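Long-range contact in transcriptional regulator, LacI family (Lactobacillus brevis, PDB 3JY6), which probably binds regulatory DNA to control transcription as a LacI-family regulator, represented here by its periplasmic-binding-protein-like region: residues T214-T219 and I232-F237. Residues are numbered along the deposited sequence; the frame is centred on the assembly and turned at random.
Sequences TGFADT and ITQNPF
In F216 CG stands anti to the carbonyl carbon, beside the backbone N (chi1 -71°), and in I232 CG1 takes the same place (chi1 -52°); an extended chi2 then carries the isoleucine to CD1, which lies over one face of the phenylalanine ring, offset toward the rim. The methyl carbon, I232 CD1, is 4.2 Å from the F216 ring centroid, a CH-pi contact, while I232 CG2 approaches ring atom CE1 and Q234 CG sits farther off at the ring edge. R142 adds a cation-pi contact to the same ring, and F186 of strand 183-187 touches both F216 and I232.

The backbones meet in a single parallel bridge. I232 N donates to G215 O at 2.9 Å, and A217 N returns a bond of 3.0 Å to I232 O, which also receives a CA-H...O contact from F216. G215 adopts a positive phi, where a CB would jam against the carbonyl O of T214.

Such an arrangement illustrates a crossover between the two domains, consistent with the type I periplasmic-binding-protein fold: strand 211-215 is an edge strand of the four-stranded parallel sheet, and here its C-terminal end meets strand 231-233, which pairs antiparallel with strand 266-268 and leads through a short turn into helix 236-251.

At that turn the D218 carboxylate takes over. Its OD1 accepts two weak hydrogen bonds, from Q234 N at 2.8 Å but strongly bent (125°) and from N235 N at 3.4 Å, so one oxygen gathers successive amides just ahead of the helix. The carboxylate and the P236 ring reach toward each other tip to tip, with P236 CD 3.4 Å from D218 CG. The Q234 side chain, extended beyond CG, places NE2 in hydrogen bonds with D92 OD1 and T105 OG1.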
loop_
_atom_site.group_PDB
_atom_site.type_symbol
_atom_site.label_atom_id
_atom_site.label_comp_id
_atom_site.label_asym_id
_atom_site.label_seq_id
_atom_site.Cartn_x
_atom_site.Cartn_y
_atom_site.Cartn_z
ATOM N N THR A 214 18.607 -1.803 -9.235
ATOM C CA THR A 214 17.603 -2.839 -9.293
ATOM C C THR A 214 17.208 -3.175 -7.863
ATOM O O THR A 214 17.645 -2.522 -6.914
ATOM C CB THR A 214 18.187 -4.095 -9.945
ATOM O OG1 THR A 214 17.164 -5.092 -10.102
ATOM C CG2 THR A 214 19.319 -4.641 -9.074
ATOM N N GLY A 215 16.402 -4.217 -7.719
ATOM C CA GLY A 215 15.976 -4.641 -6.404
ATOM C C GLY A 215 14.697 -5.453 -6.468
ATOM O O GLY A 215 14.143 -5.680 -7.552
ATOM N N PHE A 216 14.244 -5.902 -5.301
ATOM C CA PHE A 216 13.002 -6.658 -5.193
ATOM C C PHE A 216 11.924 -5.603 -4.991
ATOM O O PHE A 216 11.915 -4.909 -3.971
ATOM C CB PHE A 216 13.066 -7.604 -3.996
ATOM C CG PHE A 216 14.009 -8.757 -4.189
ATOM C CD1 PHE A 216 13.520 -10.029 -4.470
ATOM C CD2 PHE A 216 15.389 -8.568 -4.100
ATOM C CE1 PHE A 216 14.391 -11.104 -4.661
ATOM C CE2 PHE A 216 16.262 -9.631 -4.290
ATOM C CZ PHE A 216 15.764 -10.904 -4.570
ATOM N N ALA A 217 11.038 -5.475 -5.975
ATOM C CA ALA A 217 9.966 -4.492 -5.942
ATOM C C ALA A 217 8.849 -4.927 -6.881
ATOM O O ALA A 217 9.115 -5.388 -7.984
ATOM C CB ALA A 217 10.503 -3.134 -6.377
ATOM N N ASP A 218 7.602 -4.770 -6.451
ATOM C CA ASP A 218 6.476 -5.171 -7.284
ATOM C C ASP A 218 5.587 -4.012 -7.740
ATOM O O ASP A 218 4.807 -4.160 -8.683
ATOM C CB ASP A 218 5.654 -6.238 -6.554
ATOM C CG ASP A 218 6.434 -7.537 -6.354
ATOM O OD1 ASP A 218 6.623 -8.282 -7.346
ATOM O OD2 ASP A 218 6.873 -7.807 -5.211
ATOM N N THR A 219 5.718 -2.862 -7.088
ATOM C CA THR A 219 4.931 -1.693 -7.439
ATOM C C THR A 219 5.207 -1.237 -8.879
ATOM O O THR A 219 6.356 -1.200 -9.321
ATOM C CB THR A 219 5.236 -0.538 -6.500
ATOM O OG1 THR A 219 4.662 -0.775 -5.206
ATOM C CG2 THR A 219 4.672 0.683 -7.068
ATOM N N ILE A 232 13.201 -6.996 -9.941
ATOM C CA ILE A 232 12.806 -8.369 -9.631
ATOM C C ILE A 232 11.458 -8.393 -8.919
ATOM O O ILE A 232 11.293 -7.780 -7.866
ATOM C CB ILE A 232 13.827 -9.078 -8.732
ATOM C CG1 ILE A 232 15.223 -8.952 -9.326
ATOM C CG2 ILE A 232 13.465 -10.570 -8.640
ATOM C CD1 ILE A 232 16.328 -9.182 -8.307
ATOM N N THR A 233 10.488 -9.093 -9.496
ATOM C CA THR A 233 9.166 -9.147 -8.884
ATOM C C THR A 233 8.950 -10.496 -8.245
ATOM O O THR A 233 9.318 -11.515 -8.819
ATOM C CB THR A 233 8.028 -8.920 -9.908
ATOM O OG1 THR A 233 7.984 -10.017 -10.832
ATOM C CG2 THR A 233 8.261 -7.631 -10.689
ATOM N N GLN A 234 8.363 -10.496 -7.051
ATOM C CA GLN A 234 8.071 -11.741 -6.345
ATOM C C GLN A 234 6.719 -12.366 -6.688
ATOM O O GLN A 234 6.471 -13.501 -6.300
ATOM C CB GLN A 234 8.123 -11.520 -4.839
ATOM C CG GLN A 234 9.475 -11.740 -4.224
ATOM C CD GLN A 234 9.460 -11.448 -2.744
ATOM O OE1 GLN A 234 9.524 -10.286 -2.316
ATOM N NE2 GLN A 234 9.353 -12.501 -1.943
ATOM N N ASN A 235 5.858 -11.637 -7.409
ATOM C CA ASN A 235 4.530 -12.146 -7.774
ATOM C C ASN A 235 3.707 -12.350 -6.488
ATOM O O ASN A 235 3.158 -13.423 -6.271
ATOM C CB ASN A 235 4.643 -13.513 -8.475
ATOM C CG ASN A 235 5.075 -13.413 -9.927
ATOM O OD1 ASN A 235 5.730 -14.323 -10.461
ATOM N ND2 ASN A 235 4.691 -12.328 -10.584
ATOM N N PRO A 236 3.612 -11.328 -5.630
ATOM C CA PRO A 236 2.849 -11.458 -4.380
ATOM C C PRO A 236 1.402 -11.941 -4.508
ATOM O O PRO A 236 0.915 -12.693 -3.657
ATOM C CB PRO A 236 2.952 -10.064 -3.761
ATOM C CG PRO A 236 3.137 -9.170 -4.963
ATOM C CD PRO A 236 4.102 -9.953 -5.806
ATOM N N PHE A 237 0.712 -11.513 -5.559
ATOM C CA PHE A 237 -0.667 -11.950 -5.752
ATOM C C PHE A 237 -0.643 -13.468 -5.928
ATOM O O PHE A 237 -1.460 -14.192 -5.345
ATOM C CB PHE A 237 -1.285 -11.313 -7.008
ATOM C CG PHE A 237 -2.748 -11.649 -7.205
ATOM C CD1 PHE A 237 -3.749 -10.824 -6.689
ATOM C CD2 PHE A 237 -3.125 -12.808 -7.897
ATOM C CE1 PHE A 237 -5.125 -11.147 -6.860
ATOM C CE2 PHE A 237 -4.486 -13.146 -8.075
ATOM C CZ PHE A 237 -5.485 -12.311 -7.555
#